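Local coordinates for adenylate cyclase-like protein (Chlamydia trachomatis, PDB 4QO6) that helps build the inner-membrane ring of the type III secretion system as a structural protein, represented here by its extended periplasmic region, at residues A165-Y170 / V195-V200; Y106-E111 / I135-V140; Q20-V25 / S49-K54; Q76-L81 / I91-P96. All coordinates share one frame; numbering follows the deposited sequence.

In the fold
Along the chain the order is contact 3, contact 4, contact 2, contact 1, each closing before the next opens. Contact 3 lies in the CdsD PD1 domain and contact 4 in the PD2 domain. Contact 2 runs from PD2 into the BON domain, which holds contact 1. Neighbouring centres are about 19 to 23 Å apart, and those of contacts 3 and 1 about 53 Å, on opposite sides of the chain centre. Contacts 4 and 2 touch, because strands 92-95 and 100-107 are neighbours in one sheet and I91 packs on Y106 and L107. Contacts 2 and 1 each close a beta-alpha-beta unit. The series follows an elongated chain of small alpha-beta domains, which fits an extended periplasmic region.

Contact 1 (A165-Y170 / V195-V200); sequences AVLTGY and VKNFVV
L167 and V195 meet on the helix-covered face of a beta-alpha-beta crossover. Strands 164-172 and 194-202 are parallel neighbours, joined through helix 176-187. V195 fits between two side chains of the other strand. Its methyl CG1 sits against the branch of L167, 3.5 Å from L167 CD1 and close to L167 CG. Its other methyl, CG2, turns to the smaller bump of A165 CB. V183 and F179 of helix 176-187 lie over this side, on L167 and V199 respectively.

On the other face the edge of the F198 ring meets V166. V166 CG1 is anti to the backbone N (chi1 -174°), and it lies near the ring plane, 3.7 Å from F198 CD2. Further on, V200 CB packs 3.7 Å from Y170 CD1. These two side chains lie side by side and point the same way.

The regular pairing is interrupted between L167-N197 and Y170-V200, with two residues in each strand. Before the break, K196 N donates to A165 O and L167 N to K196 O. L167 O then takes F198 N at 2.8 Å, and pairing resumes where V200 N reaches G169 O. V199 turns a methyl onto the opposite backbone, with CG2 3.8 Å from T168 C and close to L167 CB. G169 follows with backbone angles at which a CB would jam against the carbonyl O of T168. At the break N197 forms an Asx turn within its own strand: N197 OD1 accepts V199 N at 3.1 Å.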
# COMPACT_ATOMS: atom_id res chain seq x y z
N ALA A 165 -3.45 9.54 13.72
CA ALA A 165 -3.04 9.48 15.13
C ALA A 165 -3.71 10.59 16.00
O ALA A 165 -3.51 11.77 15.71
CB ALA A 165 -1.53 9.66 15.21
N VAL A 166 -4.36 10.19 17.08
CA VAL A 166 -4.97 11.12 18.05
C VAL A 166 -4.25 11.09 19.42
O VAL A 166 -4.14 10.04 20.07
CB VAL A 166 -6.50 10.85 18.28
CG1 VAL A 166 -7.10 11.92 19.16
CG2 VAL A 166 -7.32 10.84 16.99
N LEU A 167 -3.81 12.26 19.87
CA LEU A 167 -3.14 12.43 21.15
C LEU A 167 -4.02 13.15 22.18
O LEU A 167 -4.60 14.20 21.91
CB LEU A 167 -1.87 13.22 20.96
CG LEU A 167 -0.96 12.70 19.85
CD1 LEU A 167 0.16 13.69 19.63
CD2 LEU A 167 -0.43 11.30 20.17
N THR A 168 -4.04 12.59 23.38
CA THR A 168 -4.73 13.19 24.51
C THR A 168 -3.88 13.05 25.77
O THR A 168 -2.98 12.22 25.84
CB THR A 168 -6.00 12.41 24.79
OG1 THR A 168 -5.67 11.01 24.83
CG2 THR A 168 -7.03 12.70 23.68
N GLY A 169 -4.20 13.84 26.79
CA GLY A 169 -3.49 13.76 28.05
C GLY A 169 -3.09 15.13 28.44
O GLY A 169 -3.68 16.13 27.98
N TYR A 170 -2.07 15.20 29.30
CA TYR A 170 -1.61 16.46 29.89
C TYR A 170 -0.09 16.53 29.89
O TYR A 170 0.54 15.55 30.15
CB TYR A 170 -2.08 16.55 31.33
CG TYR A 170 -3.57 16.48 31.55
CD1 TYR A 170 -4.35 17.64 31.53
CD2 TYR A 170 -4.18 15.29 31.86
CE1 TYR A 170 -5.71 17.60 31.76
CE2 TYR A 170 -5.53 15.22 32.09
CZ TYR A 170 -6.30 16.36 32.05
OH TYR A 170 -7.66 16.24 32.27
N VAL A 195 -1.55 13.68 12.49
CA VAL A 195 -1.62 13.65 13.97
C VAL A 195 -2.59 14.71 14.48
O VAL A 195 -2.42 15.86 14.17
CB VAL A 195 -0.26 13.90 14.62
CG1 VAL A 195 -0.38 13.86 16.15
CG2 VAL A 195 0.75 12.87 14.12
N LYS A 196 -3.62 14.30 15.20
CA LYS A 196 -4.53 15.24 15.85
C LYS A 196 -4.12 15.38 17.31
O LYS A 196 -4.30 14.44 18.09
CB LYS A 196 -5.99 14.74 15.81
CG LYS A 196 -6.65 14.58 14.44
CD LYS A 196 -7.21 15.88 13.90
CE LYS A 196 -7.87 15.68 12.52
NZ LYS A 196 -7.42 16.69 11.51
N ASN A 197 -3.61 16.56 17.68
CA ASN A 197 -3.14 16.86 19.03
C ASN A 197 -4.16 17.56 19.96
O ASN A 197 -4.43 18.73 19.78
CB ASN A 197 -1.90 17.72 18.88
CG ASN A 197 -1.19 17.97 20.18
OD1 ASN A 197 -1.54 17.43 21.20
ND2 ASN A 197 -0.20 18.79 20.13
N PHE A 198 -4.72 16.85 20.95
CA PHE A 198 -5.64 17.44 21.95
C PHE A 198 -5.03 17.58 23.38
O PHE A 198 -5.73 17.88 24.37
CB PHE A 198 -6.93 16.66 22.01
CG PHE A 198 -7.71 16.66 20.70
CD1 PHE A 198 -8.39 17.78 20.29
CD2 PHE A 198 -7.75 15.53 19.89
CE1 PHE A 198 -9.10 17.79 19.09
CE2 PHE A 198 -8.46 15.53 18.69
CZ PHE A 198 -9.13 16.66 18.29
N VAL A 199 -3.72 17.42 23.47
CA VAL A 199 -3.01 17.43 24.74
C VAL A 199 -3.07 18.80 25.42
O VAL A 199 -2.76 19.82 24.83
CB VAL A 199 -1.55 17.04 24.53
CG1 VAL A 199 -0.66 17.38 25.75
CG2 VAL A 199 -1.53 15.56 24.16
N VAL A 200 -3.48 18.78 26.69
CA VAL A 200 -3.52 20.01 27.47
C VAL A 200 -2.11 20.41 27.98
O VAL A 200 -1.31 19.60 28.45
CB VAL A 200 -4.53 19.86 28.63
CG1 VAL A 200 -4.57 21.12 29.51
CG2 VAL A 200 -5.92 19.55 28.08

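Contact 2 (Y106-E111 / I135-V140); sequences YLKTEE and IIESQV
Y106 CG is anti to its carbonyl carbon (chi1 -64°), on the same face of the sheet as I135. The two side chains lie side by side, with Y106 CD1 3.5 Å from I135 CB. E137 is extended beyond CG (chi2 163°), and its carboxylate ends between K108 and Y106. The contact closes a beta-alpha-beta crossover: parallel strands 100-107 and 130-136 are linked by helix 110-123, and both segments run on into helices.

L107 N donates to I135 O, and L107 O accepts E137 N at 2.8 Å. S138 N bonds to K108 O, so the first turn of helix 137-150 is tied to the loop residue just after the neighbouring strand. I136 CG2 presses on the chain just before helix 110-123, 3.4 Å from T109 C.

E137 is buried, and its two oxygens have different surroundings. E137 OE2 accepts N162 N and lies 3.7 Å from Y106 CB, where the two side chains cross at about a right angle. E137 OE1 meets the aliphatic part of K108, closest at K108 CD, 3.4 Å away, and forms a long salt bridge with K108 NZ. The Y106 hydroxyl is bonded to G191 O. Through G191 and N162, loops of the BON domain hold Y106 and E137 at this junction.

At the surface E110 and Q139 bring carboxylate and amide nearly coplanar. Q139 NE2 donates to E110 OE2 at 3.1 Å, on the anti side and 17° out of the carboxylate plane.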
# COMPACT_ATOMS: atom_id res chain seq x y z
N TYR A 106 -5.28 -0.16 5.46
CA TYR A 106 -5.18 -0.37 6.91
C TYR A 106 -6.06 -1.51 7.36
O TYR A 106 -7.12 -1.65 6.84
CB TYR A 106 -5.64 0.91 7.67
CG TYR A 106 -4.76 2.08 7.40
CD1 TYR A 106 -3.54 2.20 8.05
CD2 TYR A 106 -5.09 3.02 6.43
CE1 TYR A 106 -2.68 3.25 7.75
CE2 TYR A 106 -4.25 4.07 6.15
CZ TYR A 106 -3.06 4.19 6.82
OH TYR A 106 -2.22 5.23 6.52
N LEU A 107 -5.60 -2.32 8.30
CA LEU A 107 -6.43 -3.28 9.05
C LEU A 107 -6.19 -2.95 10.52
O LEU A 107 -5.22 -2.26 10.86
CB LEU A 107 -6.05 -4.77 8.78
CG LEU A 107 -6.33 -5.25 7.35
CD1 LEU A 107 -5.73 -6.59 6.99
CD2 LEU A 107 -7.83 -5.29 7.12
N LYS A 108 -7.08 -3.43 11.38
CA LYS A 108 -7.12 -3.03 12.77
C LYS A 108 -6.10 -3.83 13.52
O LYS A 108 -5.32 -3.25 14.23
CB LYS A 108 -8.51 -3.25 13.36
CG LYS A 108 -8.69 -2.72 14.77
CD LYS A 108 -9.26 -1.31 14.79
CE LYS A 108 -9.16 -0.68 16.19
NZ LYS A 108 -9.31 0.80 16.16
N THR A 109 -6.08 -5.16 13.32
CA THR A 109 -5.23 -6.07 14.10
C THR A 109 -4.52 -7.13 13.26
O THR A 109 -4.89 -7.33 12.10
CB THR A 109 -6.10 -6.86 15.11
OG1 THR A 109 -7.19 -7.50 14.42
CG2 THR A 109 -6.64 -5.93 16.19
N GLU A 110 -3.56 -7.84 13.86
CA GLU A 110 -2.88 -8.99 13.20
C GLU A 110 -3.83 -10.14 12.82
O GLU A 110 -3.51 -10.95 11.94
CB GLU A 110 -1.77 -9.60 14.09
CG GLU A 110 -0.50 -8.78 14.21
CD GLU A 110 -0.23 -8.28 15.63
OE1 GLU A 110 -0.63 -8.93 16.63
OE2 GLU A 110 0.42 -7.21 15.76
N GLU A 111 -4.96 -10.23 13.52
CA GLU A 111 -5.95 -11.27 13.27
C GLU A 111 -6.68 -10.99 11.94
O GLU A 111 -6.88 -11.89 11.13
CB GLU A 111 -6.93 -11.38 14.43
CG GLU A 111 -6.31 -11.92 15.73
CD GLU A 111 -5.83 -10.83 16.71
OE1 GLU A 111 -6.67 -10.08 17.25
OE2 GLU A 111 -4.60 -10.71 16.95
N ILE A 135 -1.00 -1.76 6.25
CA ILE A 135 -0.56 -1.26 7.55
C ILE A 135 -1.44 -1.88 8.69
O ILE A 135 -2.67 -1.81 8.62
CB ILE A 135 -0.67 0.28 7.59
CG1 ILE A 135 0.02 0.97 6.39
CG2 ILE A 135 -0.10 0.84 8.91
CD1 ILE A 135 1.50 1.06 6.47
N ILE A 136 -0.85 -2.46 9.75
CA ILE A 136 -1.67 -2.97 10.90
C ILE A 136 -1.77 -1.91 12.01
O ILE A 136 -0.76 -1.50 12.58
CB ILE A 136 -1.11 -4.29 11.50
CG1 ILE A 136 -0.85 -5.35 10.42
CG2 ILE A 136 -2.06 -4.85 12.56
CD1 ILE A 136 -2.02 -5.60 9.49
N GLU A 137 -2.97 -1.45 12.32
CA GLU A 137 -3.14 -0.37 13.30
C GLU A 137 -2.59 -0.68 14.70
O GLU A 137 -1.87 0.11 15.26
CB GLU A 137 -4.61 0.10 13.37
CG GLU A 137 -4.99 0.99 12.19
CD GLU A 137 -6.49 1.14 11.97
OE1 GLU A 137 -7.30 0.60 12.77
OE2 GLU A 137 -6.87 1.84 11.00
N SER A 138 -2.88 -1.87 15.23
CA SER A 138 -2.30 -2.29 16.50
C SER A 138 -0.77 -2.18 16.50
O SER A 138 -0.18 -1.83 17.51
CB SER A 138 -2.74 -3.71 16.88
OG SER A 138 -2.09 -4.70 16.10
N GLN A 139 -0.10 -2.43 15.37
CA GLN A 139 1.36 -2.30 15.32
C GLN A 139 1.85 -0.85 15.34
O GLN A 139 2.88 -0.53 15.97
CB GLN A 139 1.95 -3.04 14.12
CG GLN A 139 1.93 -4.55 14.32
CD GLN A 139 2.17 -5.36 13.04
OE1 GLN A 139 2.68 -4.85 12.03
NE2 GLN A 139 1.80 -6.65 13.09
N VAL A 140 1.14 0.03 14.66
CA VAL A 140 1.56 1.42 14.56
C VAL A 140 1.41 2.10 15.90
O VAL A 140 2.16 2.99 16.24
CB VAL A 140 0.72 2.19 13.56
CG1 VAL A 140 1.17 3.65 13.49
CG2 VAL A 140 0.86 1.55 12.18

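Contact 3 (Q20-V25 / S49-K54)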
# COMPACT_ATOMS: atom_id res chain seq x y z
N GLN A 20 10.45 -7.48 -26.36
CA GLN A 20 11.32 -6.71 -25.41
C GLN A 20 10.67 -5.46 -24.88
O GLN A 20 11.00 -4.99 -23.79
CB GLN A 20 12.65 -6.30 -26.05
CG GLN A 20 12.56 -5.16 -27.07
CD GLN A 20 13.93 -4.57 -27.46
OE1 GLN A 20 14.56 -5.04 -28.42
NE2 GLN A 20 14.41 -3.56 -26.70
N GLN A 21 9.74 -4.91 -25.65
CA GLN A 21 9.01 -3.74 -25.19
C GLN A 21 7.95 -4.01 -24.12
O GLN A 21 7.35 -3.06 -23.60
CB GLN A 21 8.38 -3.04 -26.40
CG GLN A 21 9.45 -2.71 -27.49
CD GLN A 21 8.82 -2.19 -28.77
OE1 GLN A 21 7.98 -1.26 -28.71
NE2 GLN A 21 9.15 -2.82 -29.93
N PHE A 22 7.71 -5.29 -23.83
CA PHE A 22 6.65 -5.75 -22.92
C PHE A 22 7.36 -6.65 -21.94
O PHE A 22 7.58 -7.85 -22.16
CB PHE A 22 5.63 -6.46 -23.75
CG PHE A 22 4.99 -5.56 -24.81
CD1 PHE A 22 3.96 -4.68 -24.49
CD2 PHE A 22 5.39 -5.63 -26.11
CE1 PHE A 22 3.37 -3.88 -25.46
CE2 PHE A 22 4.82 -4.81 -27.10
CZ PHE A 22 3.81 -3.95 -26.78
N PRO A 23 7.89 -6.07 -20.88
CA PRO A 23 8.65 -6.93 -19.98
C PRO A 23 7.70 -8.01 -19.35
O PRO A 23 6.49 -7.75 -19.21
CB PRO A 23 9.15 -5.95 -18.88
CG PRO A 23 8.99 -4.58 -19.44
CD PRO A 23 7.85 -4.67 -20.44
N THR A 24 8.30 -9.14 -19.02
CA THR A 24 7.69 -10.43 -18.62
C THR A 24 7.15 -11.24 -19.77
O THR A 24 6.74 -12.42 -19.57
CB THR A 24 6.60 -10.33 -17.58
OG1 THR A 24 5.45 -9.78 -18.19
CG2 THR A 24 7.00 -9.47 -16.38
N VAL A 25 7.04 -10.66 -20.96
CA VAL A 25 6.45 -11.45 -22.03
C VAL A 25 7.50 -12.41 -22.54
O VAL A 25 8.69 -12.02 -22.68
CB VAL A 25 5.87 -10.64 -23.10
CG1 VAL A 25 5.44 -11.54 -24.26
CG2 VAL A 25 4.70 -9.85 -22.58
N SER A 49 -3.39 -5.08 -26.98
CA SER A 49 -3.70 -4.92 -28.39
C SER A 49 -2.47 -4.45 -29.20
O SER A 49 -2.28 -4.90 -30.31
CB SER A 49 -4.88 -3.96 -28.59
OG SER A 49 -6.09 -4.58 -28.13
N GLU A 50 -1.67 -3.56 -28.64
CA GLU A 50 -0.43 -3.15 -29.28
C GLU A 50 0.48 -4.36 -29.51
O GLU A 50 1.02 -4.54 -30.61
CB GLU A 50 0.35 -2.11 -28.47
CG GLU A 50 0.05 -0.63 -28.72
CD GLU A 50 0.61 0.24 -27.59
OE1 GLU A 50 1.73 -0.07 -27.10
OE2 GLU A 50 -0.04 1.22 -27.16
N LEU A 51 0.63 -5.19 -28.47
CA LEU A 51 1.50 -6.35 -28.56
C LEU A 51 1.05 -7.28 -29.66
O LEU A 51 1.83 -7.62 -30.53
CB LEU A 51 1.61 -7.08 -27.23
CG LEU A 51 2.23 -8.47 -27.19
CD1 LEU A 51 3.67 -8.52 -27.73
CD2 LEU A 51 2.10 -9.01 -25.76
N LEU A 52 -0.23 -7.67 -29.61
CA LEU A 52 -0.76 -8.63 -30.57
C LEU A 52 -0.71 -8.17 -32.03
O LEU A 52 -0.53 -8.96 -32.92
CB LEU A 52 -2.20 -9.01 -30.29
CG LEU A 52 -2.43 -9.61 -28.92
CD1 LEU A 52 -3.93 -9.55 -28.66
CD2 LEU A 52 -1.87 -11.03 -28.81
N TYR A 53 -0.95 -6.90 -32.26
CA TYR A 53 -0.95 -6.39 -33.62
C TYR A 53 0.45 -6.19 -34.18
O TYR A 53 0.62 -6.31 -35.40
CB TYR A 53 -1.82 -5.13 -33.76
CG TYR A 53 -3.24 -5.59 -34.03
CD1 TYR A 53 -4.00 -6.18 -33.01
CD2 TYR A 53 -3.79 -5.51 -35.32
CE1 TYR A 53 -5.28 -6.66 -33.26
CE2 TYR A 53 -5.08 -5.98 -35.57
CZ TYR A 53 -5.81 -6.55 -34.53
OH TYR A 53 -7.07 -7.00 -34.74
N LYS A 54 1.43 -5.88 -33.33
CA LYS A 54 2.82 -5.84 -33.77
C LYS A 54 3.38 -7.19 -34.08
O LYS A 54 4.12 -7.30 -35.03
CB LYS A 54 3.71 -5.16 -32.78
CG LYS A 54 3.39 -3.69 -32.60
CD LYS A 54 4.36 -3.10 -31.58
CE LYS A 54 4.41 -1.58 -31.65
NZ LYS A 54 5.36 -1.12 -30.60
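F22 and V25 form the two ends of a type II beta turn and both face L51 of helix 45-56. The turn is closed by V25 N bonding to F22 O, with T24 taking the positive phi angle (78°) usual at the third position. The turn lies in the loop that leads from helix 10-19 to strand 26-30. Helix 45-56 passes beside it, with the CA atoms of F22 and L51 7.7 Å apart. T24 OG1 is bonded to H41 N, which ties the turn to strand 41-42.

F22 and L51 carry most of the packing. L51 CB sits over the centre of the F22 ring, 3.9 Å from the centroid and 13° off the ring normal, a CH-pi contact on one face. L51 CG is anti to the backbone N (chi1 167°), and the L51 side chain slides past F22 in the opposite direction. L51 CD1 comes 3.7 Å from F22 CD2. The other methyl, L51 CD2, meets V25 CG2 tip to tip at 4.2 Å. At the far end of the ring F22 CZ lies 3.8 Å from L51 CA, and E50 CB lies at the ring edge.

Near the surface Q21 and K54 cross at about a right angle, with Q21 OE1 3.2 Å from K54 NZ. The amide nitrogen, Q21 NE2, is bonded to H17 O in helix 10-19.

L51 also touches V68 of strand 63-70. The contact thus belongs to the hydrophobic interior of the PD1 domain, a small alpha-beta domain of the BON clan, where a helix packs against its sheet and the loop that leads into it.

Contact 4 (Q76-L81 / I91-P96); sequences QEMNIL and ISMQSP
N79 turns its side-chain amide to the backbone of M93, and both OD1 and ND2 are used. N79 OD1 accepts M93 N at 2.8 Å, with the donor in the carbonyl plane on a lone pair. N79 ND2 donates to M93 O at 3.0 Å, a position tilted 16° from the amide plane. N79 CG is anti to the carbonyl carbon (chi1 -73°), and the end of the side chain comes nearer the strand than its CB direction suggests. Two bonds to one residue fix the rotation of the amide.

M93 N and O are available because strand 92-95 is outermost in its sheet within this chain. Its neighbours S92 and Q94 make the backbone bonds to strand 100-107, while M93 turns its polar atoms to the helix. The amide thus pairs with an edge of the sheet. The Q94 side chain crosses that of N79 at about a right angle, with N79 ND2 and Q94 NE2 3.8 Å apart.

Beside the amide the side chains of M78 and M93 cross obliquely. M93 CG is anti to the backbone N (chi1 179°), and M93 SD lies 4.0 Å from M78 CG. M93 also touches W75 and F124. M78 packs on L120 and H123 as well as F124, so this pair joins helix 71-83 to helix 110-123 as well as to the sheet.

Helix 71-83 and strand 92-95 run almost antiparallel, their axes 7.5 Å apart. They are the opening helix and first strand of an alpha-beta-beta-alpha-beta order, the BON-type fold of the PD2 domain.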
# COMPACT_ATOMS: atom_id res chain seq x y z
N GLN A 76 -8.50 -5.01 -10.88
CA GLN A 76 -9.84 -4.43 -10.79
C GLN A 76 -10.87 -5.50 -10.26
O GLN A 76 -11.75 -5.19 -9.48
CB GLN A 76 -10.30 -3.91 -12.14
CG GLN A 76 -9.71 -2.54 -12.47
CD GLN A 76 -10.11 -2.07 -13.86
OE1 GLN A 76 -10.49 -2.89 -14.72
NE2 GLN A 76 -9.96 -0.75 -14.12
N GLU A 77 -10.78 -6.71 -10.81
CA GLU A 77 -11.58 -7.84 -10.39
C GLU A 77 -11.39 -8.04 -8.88
O GLU A 77 -12.34 -8.07 -8.16
CB GLU A 77 -11.19 -9.09 -11.18
CG GLU A 77 -11.85 -10.39 -10.71
CD GLU A 77 -10.90 -11.59 -10.57
OE1 GLU A 77 -10.09 -11.88 -11.51
OE2 GLU A 77 -10.96 -12.29 -9.50
N MET A 78 -10.17 -8.10 -8.40
CA MET A 78 -9.92 -8.32 -6.98
C MET A 78 -10.50 -7.20 -6.10
O MET A 78 -11.04 -7.47 -5.03
CB MET A 78 -8.38 -8.52 -6.75
CG MET A 78 -7.92 -9.02 -5.35
SD MET A 78 -8.53 -10.65 -4.63
CE MET A 78 -8.86 -11.58 -6.11
N ASN A 79 -10.42 -5.95 -6.57
CA ASN A 79 -10.96 -4.80 -5.85
C ASN A 79 -12.43 -4.88 -5.76
O ASN A 79 -12.98 -4.43 -4.77
CB ASN A 79 -10.59 -3.45 -6.52
CG ASN A 79 -9.13 -3.12 -6.33
OD1 ASN A 79 -8.49 -3.73 -5.46
ND2 ASN A 79 -8.57 -2.18 -7.17
N ILE A 80 -13.07 -5.42 -6.81
CA ILE A 80 -14.52 -5.64 -6.74
C ILE A 80 -14.81 -6.66 -5.60
O ILE A 80 -15.73 -6.44 -4.81
CB ILE A 80 -15.12 -6.07 -8.10
CG1 ILE A 80 -15.13 -4.92 -9.09
CG2 ILE A 80 -16.53 -6.60 -7.93
CD1 ILE A 80 -15.48 -5.35 -10.52
N LEU A 81 -14.02 -7.73 -5.47
CA LEU A 81 -14.32 -8.73 -4.41
C LEU A 81 -14.10 -8.15 -3.04
O LEU A 81 -14.84 -8.46 -2.12
CB LEU A 81 -13.45 -9.97 -4.51
CG LEU A 81 -13.63 -10.79 -5.78
CD1 LEU A 81 -12.64 -11.96 -5.82
CD2 LEU A 81 -15.09 -11.24 -5.88
N ILE A 91 -9.23 -1.99 1.90
CA ILE A 91 -8.09 -2.62 1.25
C ILE A 91 -8.27 -2.58 -0.30
O ILE A 91 -9.31 -2.97 -0.82
CB ILE A 91 -8.05 -4.12 1.68
CG1 ILE A 91 -8.05 -4.27 3.22
CG2 ILE A 91 -6.89 -4.87 1.02
CD1 ILE A 91 -6.88 -3.60 3.90
N SER A 92 -7.22 -2.18 -1.02
CA SER A 92 -7.22 -2.28 -2.47
C SER A 92 -5.91 -2.78 -3.06
O SER A 92 -4.88 -2.78 -2.41
CB SER A 92 -7.56 -0.94 -3.07
OG SER A 92 -6.67 0.03 -2.65
N MET A 93 -5.99 -3.21 -4.31
CA MET A 93 -4.89 -3.78 -5.04
C MET A 93 -4.65 -2.97 -6.33
O MET A 93 -5.61 -2.50 -7.00
CB MET A 93 -5.18 -5.24 -5.42
CG MET A 93 -4.06 -5.92 -6.22
SD MET A 93 -4.36 -7.68 -6.51
CE MET A 93 -3.91 -8.25 -4.88
N GLN A 94 -3.36 -2.82 -6.63
CA GLN A 94 -2.83 -2.12 -7.78
C GLN A 94 -1.65 -2.94 -8.31
O GLN A 94 -1.32 -3.99 -7.77
CB GLN A 94 -2.34 -0.69 -7.43
CG GLN A 94 -3.40 0.27 -6.89
CD GLN A 94 -4.59 0.62 -7.84
OE1 GLN A 94 -4.38 1.08 -8.99
NE2 GLN A 94 -5.86 0.46 -7.33
N SER A 95 -1.07 -2.45 -9.39
CA SER A 95 0.08 -3.00 -10.03
C SER A 95 0.94 -1.87 -10.59
O SER A 95 0.52 -1.25 -11.56
CB SER A 95 -0.33 -3.84 -11.22
OG SER A 95 0.87 -4.26 -11.88
N PRO A 96 2.13 -1.63 -10.00
CA PRO A 96 2.95 -0.53 -10.51
C PRO A 96 3.74 -0.98 -11.76
O PRO A 96 4.31 -0.18 -12.46
CB PRO A 96 3.88 -0.23 -9.35
CG PRO A 96 4.03 -1.56 -8.69
CD PRO A 96 2.66 -2.16 -8.74